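PDB 2ZXR: single-stranded-DNA-specific exonuclease RecJ, which degrades single-stranded DNA from the 5' end toward the 3' end, using divalent metal ions, and has no detectable activity on single-stranded RNA. Local coordinates for residues A274-E280 with R305-R310; K283-L287 with L299-L303. Residues are numbered along the deposited sequence.

Contact 1: residues A274-E280 with R305-R310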
loop_
_atom_site.group_PDB
_atom_site.type_symbol
_atom_site.label_atom_id
_atom_site.label_comp_id
_atom_site.label_asym_id
_atom_site.label_seq_id
_atom_site.Cartn_x
_atom_site.Cartn_y
_atom_site.Cartn_z
ATOM N N ALA A 274 6.603 1.521 21.269
ATOM C CA ALA A 274 6.328 0.726 22.462
ATOM C C ALA A 274 6.752 1.459 23.720
ATOM O O ALA A 274 6.092 1.348 24.745
ATOM C CB ALA A 274 7.053 -0.627 22.388
ATOM N N ALA A 275 7.866 2.188 23.640
ATOM C CA ALA A 275 8.382 2.925 24.794
ATOM C C ALA A 275 7.350 3.945 25.213
ATOM O O ALA A 275 7.019 4.091 26.394
ATOM C CB ALA A 275 9.701 3.638 24.441
ATOM N N SER A 276 6.829 4.644 24.225
ATOM C CA SER A 276 5.833 5.648 24.492
ATOM C C SER A 276 4.513 5.031 24.951
ATOM O O SER A 276 3.947 5.479 25.942
ATOM C CB SER A 276 5.620 6.506 23.246
ATOM O OG SER A 276 4.568 7.423 23.468
ATOM N N ARG A 277 4.024 4.009 24.244
ATOM C CA ARG A 277 2.760 3.382 24.612
ATOM C C ARG A 277 2.864 2.859 26.041
ATOM O O ARG A 277 1.870 2.767 26.734
ATOM C CB ARG A 277 2.408 2.193 23.699
ATOM C CG ARG A 277 2.354 2.429 22.175
ATOM C CD ARG A 277 2.536 1.038 21.454
ATOM N NE ARG A 277 2.681 1.079 19.991
ATOM C CZ ARG A 277 1.769 1.585 19.153
ATOM N NH1 ARG A 277 0.640 2.088 19.632
ATOM N NH2 ARG A 277 1.984 1.605 17.837
ATOM N N LEU A 278 4.078 2.521 26.476
ATOM C CA LEU A 278 4.282 1.984 27.814
ATOM C C LEU A 278 4.725 2.996 28.896
ATOM O O LEU A 278 5.139 2.618 29.996
ATOM C CB LEU A 278 5.263 0.798 27.730
ATOM C CG LEU A 278 4.649 -0.611 27.821
ATOM C CD1 LEU A 278 3.260 -0.645 27.187
ATOM C CD2 LEU A 278 5.575 -1.633 27.176
ATOM N N GLY A 279 4.625 4.282 28.596
ATOM C CA GLY A 279 5.020 5.277 29.582
ATOM C C GLY A 279 6.517 5.488 29.746
ATOM O O GLY A 279 6.961 6.004 30.777
ATOM N N GLU A 280 7.319 5.085 28.770
ATOM C CA GLU A 280 8.755 5.332 28.894
ATOM C C GLU A 280 9.285 6.063 27.656
ATOM O O GLU A 280 10.358 5.767 27.150
ATOM C CB GLU A 280 9.526 4.023 29.184
ATOM C CG GLU A 280 9.314 3.524 30.643
ATOM C CD GLU A 280 10.058 2.228 31.027
ATOM O OE1 GLU A 280 9.386 1.279 31.515
ATOM O OE2 GLU A 280 11.303 2.138 30.880
ATOM N N ARG A 305 13.201 -4.528 25.303
ATOM C CA ARG A 305 12.434 -5.062 26.402
ATOM C C ARG A 305 11.023 -4.489 26.425
ATOM O O ARG A 305 10.056 -5.207 26.653
ATOM C CB ARG A 305 13.119 -4.765 27.732
ATOM C CG ARG A 305 12.553 -5.624 28.849
ATOM C CD ARG A 305 12.687 -4.964 30.205
ATOM N NE ARG A 305 11.895 -3.743 30.273
ATOM C CZ ARG A 305 12.381 -2.578 30.668
ATOM N NH1 ARG A 305 13.654 -2.505 31.028
ATOM N NH2 ARG A 305 11.604 -1.498 30.699
ATOM N N LEU A 306 10.900 -3.188 26.193
ATOM C CA LEU A 306 9.579 -2.574 26.194
ATOM C C LEU A 306 8.714 -3.142 25.054
ATOM O O LEU A 306 7.517 -3.400 25.234
ATOM C CB LEU A 306 9.702 -1.051 26.062
ATOM C CG LEU A 306 10.207 -0.358 27.332
ATOM C CD1 LEU A 306 10.849 0.967 26.963
ATOM C CD2 LEU A 306 9.031 -0.171 28.344
ATOM N N ASN A 307 9.321 -3.324 23.886
ATOM C CA ASN A 307 8.596 -3.869 22.739
ATOM C C ASN A 307 8.146 -5.319 23.001
ATOM O O ASN A 307 7.067 -5.722 22.571
ATOM C CB ASN A 307 9.477 -3.819 21.492
ATOM C CG ASN A 307 8.709 -4.151 20.228
ATOM O OD1 ASN A 307 7.767 -3.445 19.849
ATOM N ND2 ASN A 307 9.108 -5.226 19.568
ATOM N N ALA A 308 8.970 -6.086 23.713
ATOM C CA ALA A 308 8.626 -7.471 24.050
ATOM C C ALA A 308 7.454 -7.467 25.034
ATOM O O ALA A 308 6.590 -8.349 24.999
ATOM C CB ALA A 308 9.837 -8.202 24.677
ATOM N N ARG A 309 7.427 -6.466 25.909
ATOM C CA ARG A 309 6.341 -6.337 26.877
ATOM C C ARG A 309 5.057 -5.969 26.116
ATOM O O ARG A 309 4.019 -6.589 26.301
ATOM C CB ARG A 309 6.697 -5.272 27.917
ATOM C CG ARG A 309 5.612 -4.955 28.962
ATOM C CD ARG A 309 5.159 -6.200 29.750
ATOM N NE ARG A 309 4.250 -5.838 30.840
ATOM C CZ ARG A 309 3.496 -6.700 31.519
ATOM N NH1 ARG A 309 3.530 -7.997 31.228
ATOM N NH2 ARG A 309 2.697 -6.268 32.490
ATOM N N ARG A 310 5.141 -4.974 25.243
ATOM C CA ARG A 310 3.996 -4.555 24.446
ATOM C C ARG A 310 3.456 -5.775 23.684
ATOM O O ARG A 310 2.244 -6.010 23.643
ATOM C CB ARG A 310 4.416 -3.445 23.466
ATOM C CG ARG A 310 3.287 -2.838 22.597
ATOM C CD ARG A 310 3.118 -3.605 21.267
ATOM N NE ARG A 310 4.343 -3.629 20.449
ATOM C CZ ARG A 310 4.440 -4.224 19.259
ATOM N NH1 ARG A 310 3.390 -4.841 18.732
ATOM N NH2 ARG A 310 5.589 -4.231 18.595
HETATM O O HOH W 1 5.088 -1.264 19.497
#

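Contact 2: residues K283-L287 with L299-L303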
loop_
_atom_site.group_PDB
_atom_site.type_symbol
_atom_site.label_atom_id
_atom_site.label_comp_id
_atom_site.label_asym_id
_atom_site.label_seq_id
_atom_site.Cartn_x
_atom_site.Cartn_y
_atom_site.Cartn_z
ATOM N N LYS A 283 12.882 7.317 27.405
ATOM C CA LYS A 283 13.868 6.328 26.991
ATOM C C LYS A 283 14.121 6.407 25.492
ATOM O O LYS A 283 15.282 6.398 25.036
ATOM C CB LYS A 283 13.376 4.922 27.324
ATOM C CG LYS A 283 14.021 4.259 28.535
ATOM C CD LYS A 283 13.887 5.077 29.767
ATOM C CE LYS A 283 14.448 4.316 30.970
ATOM N NZ LYS A 283 13.792 2.987 31.141
ATOM N N ALA A 284 13.035 6.449 24.721
ATOM C CA ALA A 284 13.180 6.512 23.263
ATOM C C ALA A 284 13.795 7.852 22.868
ATOM O O ALA A 284 14.741 7.893 22.075
ATOM C CB ALA A 284 11.816 6.320 22.564
ATOM N N LEU A 285 13.266 8.942 23.425
ATOM C CA LEU A 285 13.797 10.246 23.085
ATOM C C LEU A 285 15.295 10.288 23.382
ATOM O O LEU A 285 16.085 10.710 22.539
ATOM C CB LEU A 285 13.079 11.367 23.847
ATOM C CG LEU A 285 13.590 12.787 23.542
ATOM C CD1 LEU A 285 13.470 13.090 22.051
ATOM C CD2 LEU A 285 12.787 13.812 24.343
ATOM N N ARG A 286 15.692 9.826 24.563
ATOM C CA ARG A 286 17.114 9.852 24.916
ATOM C C ARG A 286 17.953 9.029 23.925
ATOM O O ARG A 286 19.071 9.407 23.583
ATOM C CB ARG A 286 17.309 9.338 26.363
ATOM C CG ARG A 286 18.745 9.338 26.895
ATOM C CD ARG A 286 19.386 10.755 26.888
ATOM N NE ARG A 286 20.819 10.665 27.188
ATOM C CZ ARG A 286 21.730 11.618 26.970
ATOM N NH1 ARG A 286 21.396 12.795 26.446
ATOM N NH2 ARG A 286 23.005 11.367 27.241
ATOM N N LEU A 287 17.410 7.918 23.440
ATOM C CA LEU A 287 18.164 7.112 22.514
ATOM C C LEU A 287 18.502 7.950 21.278
ATOM O O LEU A 287 19.585 7.822 20.720
ATOM C CB LEU A 287 17.366 5.860 22.105
ATOM C CG LEU A 287 17.998 5.018 20.971
ATOM C CD1 LEU A 287 19.268 4.300 21.469
ATOM C CD2 LEU A 287 16.986 4.008 20.447
ATOM N N LEU A 299 20.204 1.641 25.899
ATOM C CA LEU A 299 18.830 2.065 25.615
ATOM C C LEU A 299 18.181 1.192 24.549
ATOM O O LEU A 299 16.990 0.924 24.613
ATOM C CB LEU A 299 18.783 3.551 25.191
ATOM C CG LEU A 299 19.090 4.532 26.342
ATOM C CD1 LEU A 299 19.358 5.937 25.784
ATOM C CD2 LEU A 299 17.927 4.560 27.339
ATOM N N VAL A 300 18.954 0.767 23.552
ATOM C CA VAL A 300 18.413 -0.110 22.523
ATOM C C VAL A 300 17.944 -1.383 23.257
ATOM O O VAL A 300 16.858 -1.897 23.002
ATOM C CB VAL A 300 19.487 -0.428 21.432
ATOM C CG1 VAL A 300 19.053 -1.628 20.583
ATOM C CG2 VAL A 300 19.659 0.815 20.509
ATOM N N GLY A 301 18.753 -1.871 24.192
ATOM C CA GLY A 301 18.350 -3.046 24.955
ATOM C C GLY A 301 17.029 -2.770 25.664
ATOM O O GLY A 301 16.114 -3.601 25.690
ATOM N N GLU A 302 16.914 -1.580 26.239
ATOM C CA GLU A 302 15.684 -1.195 26.926
ATOM C C GLU A 302 14.472 -1.157 25.951
ATOM O O GLU A 302 13.398 -1.666 26.261
ATOM C CB GLU A 302 15.877 0.178 27.577
ATOM C CG GLU A 302 14.913 0.498 28.675
ATOM C CD GLU A 302 15.381 -0.049 30.017
ATOM O OE1 GLU A 302 15.623 -1.277 30.120
ATOM O OE2 GLU A 302 15.516 0.753 30.968
ATOM N N LEU A 303 14.628 -0.538 24.786
ATOM C CA LEU A 303 13.507 -0.501 23.840
ATOM C C LEU A 303 13.133 -1.938 23.448
ATOM O O LEU A 303 11.955 -2.232 23.259
ATOM C CB LEU A 303 13.830 0.289 22.564
ATOM C CG LEU A 303 14.124 1.795 22.546
ATOM C CD1 LEU A 303 13.697 2.353 21.194
ATOM C CD2 LEU A 303 13.391 2.527 23.674
#

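Contact 1: residues A274-E280 with R305-R310
A Schellman motif ends helix 261-277 here, and its terminus shows how a helix can stop while still packing on a neighbour. Gly279, at positive phi, is the C-prime residue: Glu280 N bonds to Ala275 O at 2.6 Å and Gly279 N to Ser276 O at 3.0 Å. A side chain at Gly279 would strike the preceding carbonyl oxygen. The small Ala274 lets the two helices come close, its CB lying 3.6 Å from Asn307 CA, with the two CA atoms 5.1 Å apart. Leu306 fills the adjoining space, its CD1 3.8 Å from Ala275 CB and its CD2 3.9 Å from Leu278 CD2. The helix end lies near the metal centre of the DHH nuclease: the side chain of Arg277 is about 7 Å from that of the manganese ligand Asp82, and Ser276 OG is hydrogen-bonded to the backbone of Asp80 and Tyr81. Past the turn, Glu280 OE1 makes a long salt bridge to Arg305 NH2 at 3.6 Å, although the stronger partner of Glu280 is Lys283 and that of Arg305 is Glu302. At the other edge Arg310 NH2 donates to Asn307 OD1 at 2.6 Å, and a water links that OD1 weakly, at 3.5 Å, to Arg277 NE, at 3.4 Å.

Contact 2: residues K283-L287 with L299-L303
Leucine side chains set into one another's hollows make the interface between 283-287 and 299-303. The segment axes approach to 9.7 Å, a separation that such side chains can span. Leu287 points across and enters the hollow bounded by Leu299, Val300 and Leu303: its CD1 sits 3.8 Å from Leu299 CB and 3.6 Å from Val300 CG2, while its CD2 meets Leu303 CD1 at 3.8 Å. Leu299 returns the gesture, laying its branched end against the backbone and side chains of the facing helix, with CD1 3.6 Å from both Leu287 N and Arg286 CG and CD2 4.1 Å from Lys283 CG. Ala284 turns its CB away, and Leu303 lies against the backbone there, its CD2 4.0 Å from Ala284 CA. Along one margin Lys283 arches over the apolar layer so that NZ forms a hydrogen-bonded salt bridge with Glu302 OE2 at 2.8 Å; Glu280 and Arg305 extend this into a charged chain. Leu251 of helix 246-254 touches both Leu287 and Leu303, whereas Leu86 of helix 83-98 packs on Ala284. With their N-to-C directions 145° apart, the segments form the roughly antiparallel pairing of a helical hairpin, in which helix 281-289 turns back through a short connection into the long helix 293-321.

How the contacts relate
Followed from the N terminus, the chain runs down helix 261-277, turns into helix 281-289, then reverses into the long helix 293-321. Contact 2 closes the smaller loop, with 11 residues between its segments; contact 1 closes the larger one, with 24, and the smaller loop lies wholly within it. Helix 293-321 serves both, receiving 283-287 on an earlier part and 274-280 on a later one. The interfaces are continuous: Ala275 CB lies 3.9 Å from both Ala284 CB and Leu303 CD2, so three successive helices share one apolar core. Contact 1 also touches helix 341-355, and contact 2 joins the pair to helices earlier in the chain.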